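Local structure of NalD (Pseudomonas aeruginosa PAO1, 5DAJ) at the interface of chains A and B. The protein represses expression of the MexAB-OprM multidrug efflux pump as a TetR-family transcriptional regulator, a repression that novobiocin binding relieves. Coordinates in Å, arbitrary orientation; residue numbers count along the deposited sequence, not the author numbering. Chains: chain A/B, NalD.

Contact 1: the interface of chains A and B. Residues chain A 29-30, 117, 121; chain B 26, 29-30, 117.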
# COMPACT_ATOMS: atom_id res chain seq x y z
N SER A 29 17.85 -0.27 -0.85
CA SER A 29 18.73 -1.22 -1.53
C SER A 29 20.07 -0.60 -1.93
O SER A 29 21.13 -1.14 -1.64
CB SER A 29 18.06 -1.77 -2.80
OG SER A 29 17.00 -2.64 -2.46
N HIS A 30 19.97 0.55 -2.59
CA HIS A 30 21.13 1.32 -3.08
C HIS A 30 21.82 2.17 -2.00
O HIS A 30 22.69 2.98 -2.31
CB HIS A 30 20.72 2.19 -4.28
CG HIS A 30 20.32 1.40 -5.49
ND1 HIS A 30 21.17 0.52 -6.12
CD2 HIS A 30 19.15 1.37 -6.18
CE1 HIS A 30 20.55 -0.02 -7.15
NE2 HIS A 30 19.33 0.47 -7.21
N GLU A 117 12.44 -2.28 -0.79
CA GLU A 117 11.96 -3.56 -1.29
C GLU A 117 12.32 -4.62 -0.27
O GLU A 117 13.46 -4.69 0.19
CB GLU A 117 12.54 -3.89 -2.69
CG GLU A 117 14.03 -3.65 -2.89
CD GLU A 117 14.48 -3.87 -4.33
OE1 GLU A 117 13.89 -3.26 -5.24
OE2 GLU A 117 15.43 -4.65 -4.55
N GLU A 121 17.49 -9.54 2.82
CA GLU A 121 18.30 -8.68 3.69
C GLU A 121 17.46 -7.78 4.62
O GLU A 121 17.97 -7.31 5.62
CB GLU A 121 19.36 -7.87 2.91
CG GLU A 121 18.92 -6.54 2.29
CD GLU A 121 20.08 -5.68 1.77
OE1 GLU A 121 21.26 -5.97 2.09
OE2 GLU A 121 19.81 -4.68 1.05
N LYS B 26 14.99 -11.74 -5.77
CA LYS B 26 16.12 -10.85 -5.42
C LYS B 26 15.72 -9.40 -5.12
O LYS B 26 16.46 -8.69 -4.44
CB LYS B 26 17.14 -10.84 -6.55
CG LYS B 26 17.93 -12.14 -6.70
CD LYS B 26 18.44 -12.35 -8.12
CE LYS B 26 19.28 -11.19 -8.66
NZ LYS B 26 20.56 -11.01 -7.93
N SER B 29 16.05 -3.74 -7.52
CA SER B 29 17.35 -3.04 -7.38
C SER B 29 18.54 -3.96 -7.60
O SER B 29 19.44 -3.67 -8.39
CB SER B 29 17.46 -2.42 -5.99
OG SER B 29 16.59 -1.32 -5.85
N HIS B 30 18.51 -5.09 -6.90
CA HIS B 30 19.56 -6.12 -6.96
C HIS B 30 19.45 -7.07 -8.17
O HIS B 30 20.19 -8.06 -8.25
CB HIS B 30 19.58 -6.92 -5.65
CG HIS B 30 19.97 -6.12 -4.45
ND1 HIS B 30 21.19 -5.48 -4.35
CD2 HIS B 30 19.31 -5.85 -3.30
CE1 HIS B 30 21.26 -4.85 -3.19
NE2 HIS B 30 20.14 -5.06 -2.53
N GLU B 117 11.82 -0.56 -5.21
CA GLU B 117 11.92 0.78 -4.63
C GLU B 117 12.02 1.77 -5.77
O GLU B 117 12.79 1.59 -6.71
CB GLU B 117 13.12 0.91 -3.67
CG GLU B 117 14.43 0.32 -4.14
CD GLU B 117 15.52 0.38 -3.08
OE1 GLU B 117 15.29 -0.13 -1.96
OE2 GLU B 117 16.63 0.89 -3.38

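Contact 2: the interface of chains A and B. Residues chain A 130, 133-134, 137; chain B 179-180, 182-183.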
# COMPACT_ATOMS: atom_id res chain seq x y z
N ASN A 130 4.95 -6.69 10.01
CA ASN A 130 3.80 -7.59 10.08
C ASN A 130 3.23 -7.72 11.48
O ASN A 130 2.02 -7.69 11.66
CB ASN A 130 4.15 -8.99 9.55
CG ASN A 130 4.27 -9.03 8.04
OD1 ASN A 130 3.74 -8.18 7.35
ND2 ASN A 130 4.96 -10.04 7.53
N VAL A 133 1.29 -4.51 12.52
CA VAL A 133 -0.01 -4.49 11.83
C VAL A 133 -0.95 -5.55 12.41
O VAL A 133 -2.12 -5.28 12.68
CB VAL A 133 0.13 -4.75 10.31
CG1 VAL A 133 -1.25 -4.87 9.65
CG2 VAL A 133 0.92 -3.63 9.65
N GLN A 134 -0.42 -6.75 12.57
CA GLN A 134 -1.18 -7.87 13.13
C GLN A 134 -1.81 -7.49 14.47
O GLN A 134 -2.93 -7.89 14.79
CB GLN A 134 -0.29 -9.11 13.30
CG GLN A 134 -1.06 -10.40 13.59
CD GLN A 134 -2.02 -10.77 12.46
OE1 GLN A 134 -1.61 -10.87 11.30
NE2 GLN A 134 -3.28 -10.99 12.80
N ILE A 137 -4.68 -4.83 14.06
CA ILE A 137 -5.83 -5.59 13.56
C ILE A 137 -6.51 -6.40 14.66
O ILE A 137 -7.75 -6.43 14.76
CB ILE A 137 -5.44 -6.50 12.37
CG1 ILE A 137 -5.19 -5.61 11.15
CG2 ILE A 137 -6.52 -7.54 12.08
CD1 ILE A 137 -4.74 -6.33 9.90
N ARG B 179 1.13 -8.68 1.40
CA ARG B 179 2.07 -8.64 2.53
C ARG B 179 1.86 -9.87 3.43
O ARG B 179 2.82 -10.50 3.86
CB ARG B 179 1.90 -7.34 3.33
CG ARG B 179 2.87 -7.18 4.50
CD ARG B 179 2.58 -5.93 5.33
NE ARG B 179 1.15 -5.78 5.64
CZ ARG B 179 0.49 -6.46 6.58
NH1 ARG B 179 1.10 -7.34 7.36
NH2 ARG B 179 -0.81 -6.26 6.74
N ASP B 180 0.60 -10.15 3.76
CA ASP B 180 0.21 -11.25 4.67
C ASP B 180 -1.08 -11.93 4.18
O ASP B 180 -2.18 -11.46 4.50
CB ASP B 180 0.02 -10.74 6.12
CG ASP B 180 -0.42 -11.83 7.09
OD1 ASP B 180 -0.39 -13.03 6.74
OD2 ASP B 180 -0.80 -11.49 8.23
N ARG B 182 -2.54 -14.58 5.13
CA ARG B 182 -3.36 -15.15 6.21
C ARG B 182 -4.50 -14.23 6.63
O ARG B 182 -5.44 -14.69 7.29
CB ARG B 182 -2.51 -15.44 7.45
CG ARG B 182 -1.28 -16.34 7.26
CD ARG B 182 -0.41 -16.27 8.52
NE ARG B 182 0.32 -14.99 8.63
CZ ARG B 182 0.68 -14.39 9.76
NH1 ARG B 182 0.38 -14.91 10.95
NH2 ARG B 182 1.34 -13.24 9.71
N LEU B 183 -4.41 -12.95 6.30
CA LEU B 183 -5.37 -11.94 6.78
C LEU B 183 -6.79 -12.22 6.38
O LEU B 183 -7.71 -12.10 7.21
CB LEU B 183 -5.01 -10.53 6.29
CG LEU B 183 -3.96 -9.78 7.11
CD1 LEU B 183 -3.64 -8.47 6.40
CD2 LEU B 183 -4.43 -9.51 8.53

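Contact 3: the interface of chains A and B. Residues chain A 154, 200; chain B 196, 199-200.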
# COMPACT_ATOMS: atom_id res chain seq x y z
N HIS A 154 -23.64 -4.10 11.20
CA HIS A 154 -24.71 -4.55 10.30
C HIS A 154 -24.73 -6.08 10.22
O HIS A 154 -23.72 -6.72 10.49
CB HIS A 154 -24.59 -3.98 8.87
CG HIS A 154 -25.01 -2.55 8.74
ND1 HIS A 154 -24.23 -1.50 9.18
CD2 HIS A 154 -26.12 -2.00 8.19
CE1 HIS A 154 -24.85 -0.36 8.92
NE2 HIS A 154 -25.99 -0.63 8.32
N GLY A 200 -20.76 2.37 6.83
CA GLY A 200 -21.01 1.03 6.30
C GLY A 200 -20.87 -0.11 7.29
O GLY A 200 -21.49 -1.17 7.13
N PRO B 196 -19.14 -2.69 3.22
CA PRO B 196 -19.35 -1.46 3.98
C PRO B 196 -19.02 -0.19 3.20
O PRO B 196 -19.73 0.81 3.34
CB PRO B 196 -18.41 -1.61 5.18
CG PRO B 196 -17.39 -2.58 4.74
CD PRO B 196 -18.10 -3.53 3.84
N ARG B 199 -21.94 0.37 0.91
CA ARG B 199 -23.10 0.72 1.75
C ARG B 199 -22.96 2.14 2.32
O ARG B 199 -23.95 2.84 2.46
CB ARG B 199 -23.27 -0.28 2.89
CG ARG B 199 -24.55 -0.08 3.69
CD ARG B 199 -25.04 -1.32 4.42
NE ARG B 199 -23.99 -2.30 4.60
N GLY B 200 -21.74 2.53 2.64
CA GLY B 200 -21.44 3.87 3.16
C GLY B 200 -21.49 5.00 2.14
O GLY B 200 -21.74 6.14 2.49

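Contact 1: the interface of chains A and B
A:Ser29 and B:Glu117 meet backbone to carboxylate where the DNA-binding end of one TetR-family subunit touches the loop at residue 117 of the other, and B:Ser29 with A:Glu117 repeats the pairing about the two-fold axis. Hydrogen bonds from backbone to carboxylate carry the patch. A:Ser29 N donates to B:Glu117 OE1 at 2.8 Å, nearly straight (171° at H); the oxygen accepts through its syn lone pair. In the twin, B:Ser29 N lies 3.2 Å from A:Glu117 OE1, again on the syn side but slightly out of the carboxylate plane. Both glutamates set CG between backbone N and carbonyl carbon (chi1 45°) and run extended beyond it, which carries each carboxylate across to the opposite serine. Weaker links add the serine OG atoms and A:His30 N. Apolar contact is small: the two Ser29 CB atoms face each other across the axis. Charged and ionisable groups gather around this core. The two glutamate side chains cross at about a right angle, and the bonds from the serines probably ease their like charges. B:His30 turns its ring 81° from the carboxylate of A:Glu121. Behind it, B:Lys26 NZ donates to B:His30 O at 3.0 Å.

Contact 2: the interface of chains A and B
A:Asn130 and B:Arg179 run antiparallel alongside each other where helix 123-145 of chain A meets the end of helix 159-179 of chain B, a helix-to-helix patch of the subunit interface and probably part of the family's usual dimer contact. Their amide and guanidinium planes are 54° apart, and the bond between them looks different from its two ends. B:Arg179 NH1 donates to A:Asn130 OD1 at 2.8 Å with the oxygen in the guanidinium plane, yet this donor stands above the plane of the amide carbonyl, 38° out of it. The arginine leaves its helix extended through CG and CD, then bends at chi3 (46°), bringing the guanidinium back against helix 123-145. There A:Val133 faces it and sets CG2 over the centre of one guanidinium face, 4.2 Å above it, while its CG1 lies near NH2. The flat group is thus held at an edge by the amide and over a face by the valine. One helical turn further on, A:Ile137 and B:Leu183 meet obliquely through their methyl ends, CD1 to CD2 at 3.5 Å. A:Gln134, bent at chi2, crosses B:Asp180 at about a right angle; no hydrogen bond is assigned between its OE1 and OD2, and at 2.65 Å resolution the amide could be flipped. B:Asp180 is held within its own chain by a salt bridge from B:Arg182 NE, 2.8 Å from OD1, and a hydrogen bond from the arginine's backbone N to OD1 from the opposite face.

Contact 3: the interface of chains A and B
The backbone of A:Gly200 lies against that of B:Pro196 near the ends of the two copies of helix 186-201, with A:Gly200 CA 3.8 Å from B:Pro196 CA. Both residues have helical torsions, and the pairing belongs to the C-terminal region of this TetR-family repressor, a part that commonly serves dimerisation in the family. With no side chain on the glycine, the two main chains can come close. A:Gly200 CA lies to the side of the B:Pro196 carbonyl oxygen, and the proline ring adds a second touch through CB, 3.6 Å from A:Gly200 C. Almost none of the proline's surface is hidden by chain A, whereas A:Gly200 loses 30 Å² to chain B. Beside this backbone contact, B:Arg199 reaches across to A:His154, which sits in a loop of the partner. The arginine's CG is anti to the backbone N (chi1 -173°), and the chain bends at chi3, laying the CD methylene over one face of the imidazole. CD stands 3.9 Å above the ring plane, offset toward the rim on the side of CD2 and NE2. The histidine and arginine side chains cross at a slant, and the contact is made by the aliphatic part of the arginine. The model of B:Arg199 stops at NE, so the structure does not show where CZ and the terminal nitrogens lie. That last modelled atom, NE, lies 3.7 Å from A:Gly200 O.

The three contacts run along one two-fold symmetric interface. Centres of the C-alpha atoms lie about 22 Å apart for contacts 1 and 2, 23 Å for contacts 2 and 3, and 40 Å for contacts 1 and 3. They share no residue. Contact 1 joins residues 29-30, just before the predicted helix-turn-helix, to residues 117 and 121 of the other chain; contact 2 joins helix 123-145 to the end of helix 159-179 and the loop after it; contact 3 joins both copies of helix 186-201 and the His154 loop. As TetR-family repressors act as dimers, this pair is probably functional, and contact 1 could help space the DNA-binding heads.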